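Local coordinates for protein interferon gamma receptor 1 (PDB 4EQ3) that probably binds interferon gamma through its extracellular part, made of two fibronectin type III-like domains, and serves as a cytokine receptor chain, at residues Y53-S57 against T58-I62. Residues are numbered along the deposited sequence; the frame is centred on the assembly and turned at random.
Sequences YQTVS and TCVNI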
ATOM      1  N   TYR A  53     -21.152  -3.052 -13.295  1.00 33.93           N
ATOM      2  CA  TYR A  53     -20.157  -4.118 -13.222  1.00 35.67           C
ATOM      3  C   TYR A  53     -19.664  -4.481 -14.607  1.00 39.71           C
ATOM      4  O   TYR A  53     -20.432  -4.473 -15.580  1.00 43.92           O
ATOM      5  CB  TYR A  53     -20.726  -5.360 -12.543  1.00 33.06           C
ATOM      6  CG  TYR A  53     -20.714  -5.267 -11.045  1.00 31.01           C
ATOM      7  CD1 TYR A  53     -19.544  -5.494 -10.330  1.00 28.97           C
ATOM      8  CD2 TYR A  53     -21.866  -4.951 -10.341  1.00 29.42           C
ATOM      9  CE1 TYR A  53     -19.525  -5.401  -8.960  1.00 24.01           C
ATOM     10  CE2 TYR A  53     -21.859  -4.860  -8.965  1.00 29.40           C
ATOM     11  CZ  TYR A  53     -20.676  -5.093  -8.282  1.00 25.47           C
ATOM     12  OH  TYR A  53     -20.643  -5.009  -6.912  1.00 26.36           O
ATOM     13  N   GLN A  54     -18.378  -4.785 -14.686  1.00 33.99           N
ATOM     14  CA  GLN A  54     -17.774  -5.276 -15.905  1.00 35.31           C
ATOM     15  C   GLN A  54     -16.771  -6.346 -15.515  1.00 36.56           C
ATOM     16  O   GLN A  54     -16.315  -6.390 -14.370  1.00 33.89           O
ATOM     17  CB  GLN A  54     -17.065  -4.150 -16.637  1.00 35.38           C
ATOM     18  CG  GLN A  54     -15.809  -3.674 -15.951  1.00 37.32           C
ATOM     19  CD  GLN A  54     -15.202  -2.488 -16.656  1.00 37.74           C
ATOM     20  OE1 GLN A  54     -15.870  -1.477 -16.876  1.00 37.70           O
ATOM     21  NE2 GLN A  54     -13.928  -2.598 -17.012  1.00 35.86           N
ATOM     22  N   THR A  55     -16.420  -7.200 -16.465  1.00 36.08           N
ATOM     23  CA  THR A  55     -15.517  -8.307 -16.188  1.00 35.56           C
ATOM     24  C   THR A  55     -14.084  -7.847 -15.922  1.00 31.71           C
ATOM     25  O   THR A  55     -13.570  -6.947 -16.588  1.00 31.96           O
ATOM     26  CB  THR A  55     -15.551  -9.356 -17.335  1.00 38.32           C
ATOM     27  OG1 THR A  55     -16.157 -10.563 -16.853  1.00 40.70           O
ATOM     28  CG2 THR A  55     -14.147  -9.662 -17.840  1.00 40.83           C
ATOM     29  N   VAL A  56     -13.455  -8.463 -14.927  1.00 30.18           N
ATOM     30  CA  VAL A  56     -12.027  -8.303 -14.695  1.00 27.32           C
ATOM     31  C   VAL A  56     -11.285  -9.321 -15.556  1.00 28.96           C
ATOM     32  O   VAL A  56     -11.198 -10.492 -15.198  1.00 28.84           O
ATOM     33  CB  VAL A  56     -11.672  -8.550 -13.226  1.00 25.14           C
ATOM     34  CG1 VAL A  56     -10.188  -8.353 -13.017  1.00 22.57           C
ATOM     35  CG2 VAL A  56     -12.478  -7.618 -12.325  1.00 26.86           C
ATOM     36  N   SER A  57     -10.753  -8.874 -16.687  1.00 34.65           N
ATOM     37  CA  SER A  57     -10.314  -9.789 -17.738  1.00 36.72           C
ATOM     38  C   SER A  57      -9.346 -10.863 -17.248  1.00 38.54           C
ATOM     39  O   SER A  57      -9.462 -12.025 -17.633  1.00 37.56           O
ATOM     40  CB  SER A  57      -9.695  -9.017 -18.899  1.00 42.34           C
ATOM     41  OG  SER A  57      -8.543  -8.305 -18.474  1.00 44.57           O
ATOM     42  N   THR A  58      -8.402 -10.470 -16.398  1.00 33.58           N
ATOM     43  CA  THR A  58      -7.380 -11.383 -15.901  1.00 34.37           C
ATOM     44  C   THR A  58      -7.933 -12.383 -14.897  1.00 34.13           C
ATOM     45  O   THR A  58      -7.201 -13.240 -14.412  1.00 35.12           O
ATOM     46  CB  THR A  58      -6.259 -10.614 -15.191  1.00 30.39           C
ATOM     47  OG1 THR A  58      -6.844  -9.752 -14.208  1.00 27.63           O
ATOM     48  CG2 THR A  58      -5.467  -9.777 -16.176  1.00 30.95           C
ATOM     49  N   CYS A  59      -9.218 -12.274 -14.579  1.00 31.20           N
ATOM     50  CA  CYS A  59      -9.816 -13.135 -13.565  1.00 32.42           C
ATOM     51  C   CYS A  59     -11.144 -13.739 -14.034  1.00 35.56           C
ATOM     52  O   CYS A  59     -12.163 -13.659 -13.340  1.00 31.26           O
ATOM     53  CB  CYS A  59     -10.004 -12.375 -12.241  1.00 29.40           C
ATOM     54  SG  CYS A  59      -8.471 -11.767 -11.477  1.00 25.78           S
ATOM     55  N   VAL A  60     -11.122 -14.348 -15.215  1.00 30.53           N
ATOM     56  CA  VAL A  60     -12.280 -15.075 -15.720  1.00 33.75           C
ATOM     57  C   VAL A  60     -11.910 -16.544 -15.860  1.00 36.85           C
ATOM     58  O   VAL A  60     -10.872 -16.877 -16.438  1.00 39.96           O
ATOM     59  CB  VAL A  60     -12.747 -14.538 -17.089  1.00 36.22           C
ATOM     60  CG1 VAL A  60     -14.016 -15.256 -17.536  1.00 39.02           C
ATOM     61  CG2 VAL A  60     -12.996 -13.044 -17.016  1.00 33.31           C
ATOM     62  N   ASN A  61     -12.748 -17.393 -15.332  1.00 39.84           N
ATOM     63  CA  ASN A  61     -12.532 -18.819 -15.364  1.00 40.07           C
ATOM     64  C   ASN A  61     -11.214 -19.208 -14.739  1.00 40.57           C
ATOM     65  O   ASN A  61     -10.478 -19.938 -15.323  1.00 43.09           O
ATOM     66  CB  ASN A  61     -12.554 -19.361 -16.807  1.00 46.99           C
ATOM     67  CG  ASN A  61     -13.883 -19.181 -17.504  1.00 52.85           C
ATOM     68  OD1 ASN A  61     -14.910 -19.110 -16.895  1.00 48.27           O
ATOM     69  ND2 ASN A  61     -13.842 -19.170 -18.802  1.00 53.58           N
ATOM     70  N   ILE A  62     -10.913 -18.675 -13.564  1.00 36.03           N
ATOM     71  CA  ILE A  62      -9.677 -18.963 -12.854  1.00 32.69           C
ATOM     72  C   ILE A  62      -9.935 -19.950 -11.732  1.00 34.44           C
ATOM     73  O   ILE A  62     -11.031 -19.979 -11.163  1.00 29.90           O
ATOM     74  CB  ILE A  62      -9.033 -17.701 -12.265  1.00 30.94           C
ATOM     75  CG1 ILE A  62     -10.037 -16.929 -11.405  1.00 28.23           C
ATOM     76  CG2 ILE A  62      -8.507 -16.821 -13.365  1.00 32.52           C
ATOM     77  CD1 ILE A  62      -9.385 -15.907 -10.467  1.00 25.65           C
TER
HETATM   78  O   HOH W   1      -9.317 -14.689 -16.773  1.00 36.85           O
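V56 and C59 are the ends of a type I beta turn that kinks the edge strand of the N-terminal domain's four-stranded sheet. The turn is closed by C59 N donating to V56 O at 2.7 Å; the amide sits above the carbonyl plane, and its N-H points fairly straight at the oxygen (154°). V56, itself buried, holds CG1 anti to its backbone N (chi1 -179°), which carries that methyl to the exposed T58 OG1, 3.8 Å away, and to C59 CB at 4.1 Å. With SG anti to its carbonyl carbon (chi1 -62°), C59 sets its sulfur 4.1 Å from V56 CG1 and completes the disulfide with C67. S57 and T58, at the two exposed corners, bear small hydroxyl side chains suited to solvent.

V60 returns over the turn: its CG2 meets T55 CG2 at 3.7 Å, the two branched side chains crossing at about a right angle, and lies 3.6 Å from V56 O. A water donates to S57 O, within the turn, and to V60 O, just past it. Backbone bonds from V56 and C59 to V43 keep both ends of the kink on the neighbouring strand. The direct bond, methyl packing and disulfide probably help to hold the bend.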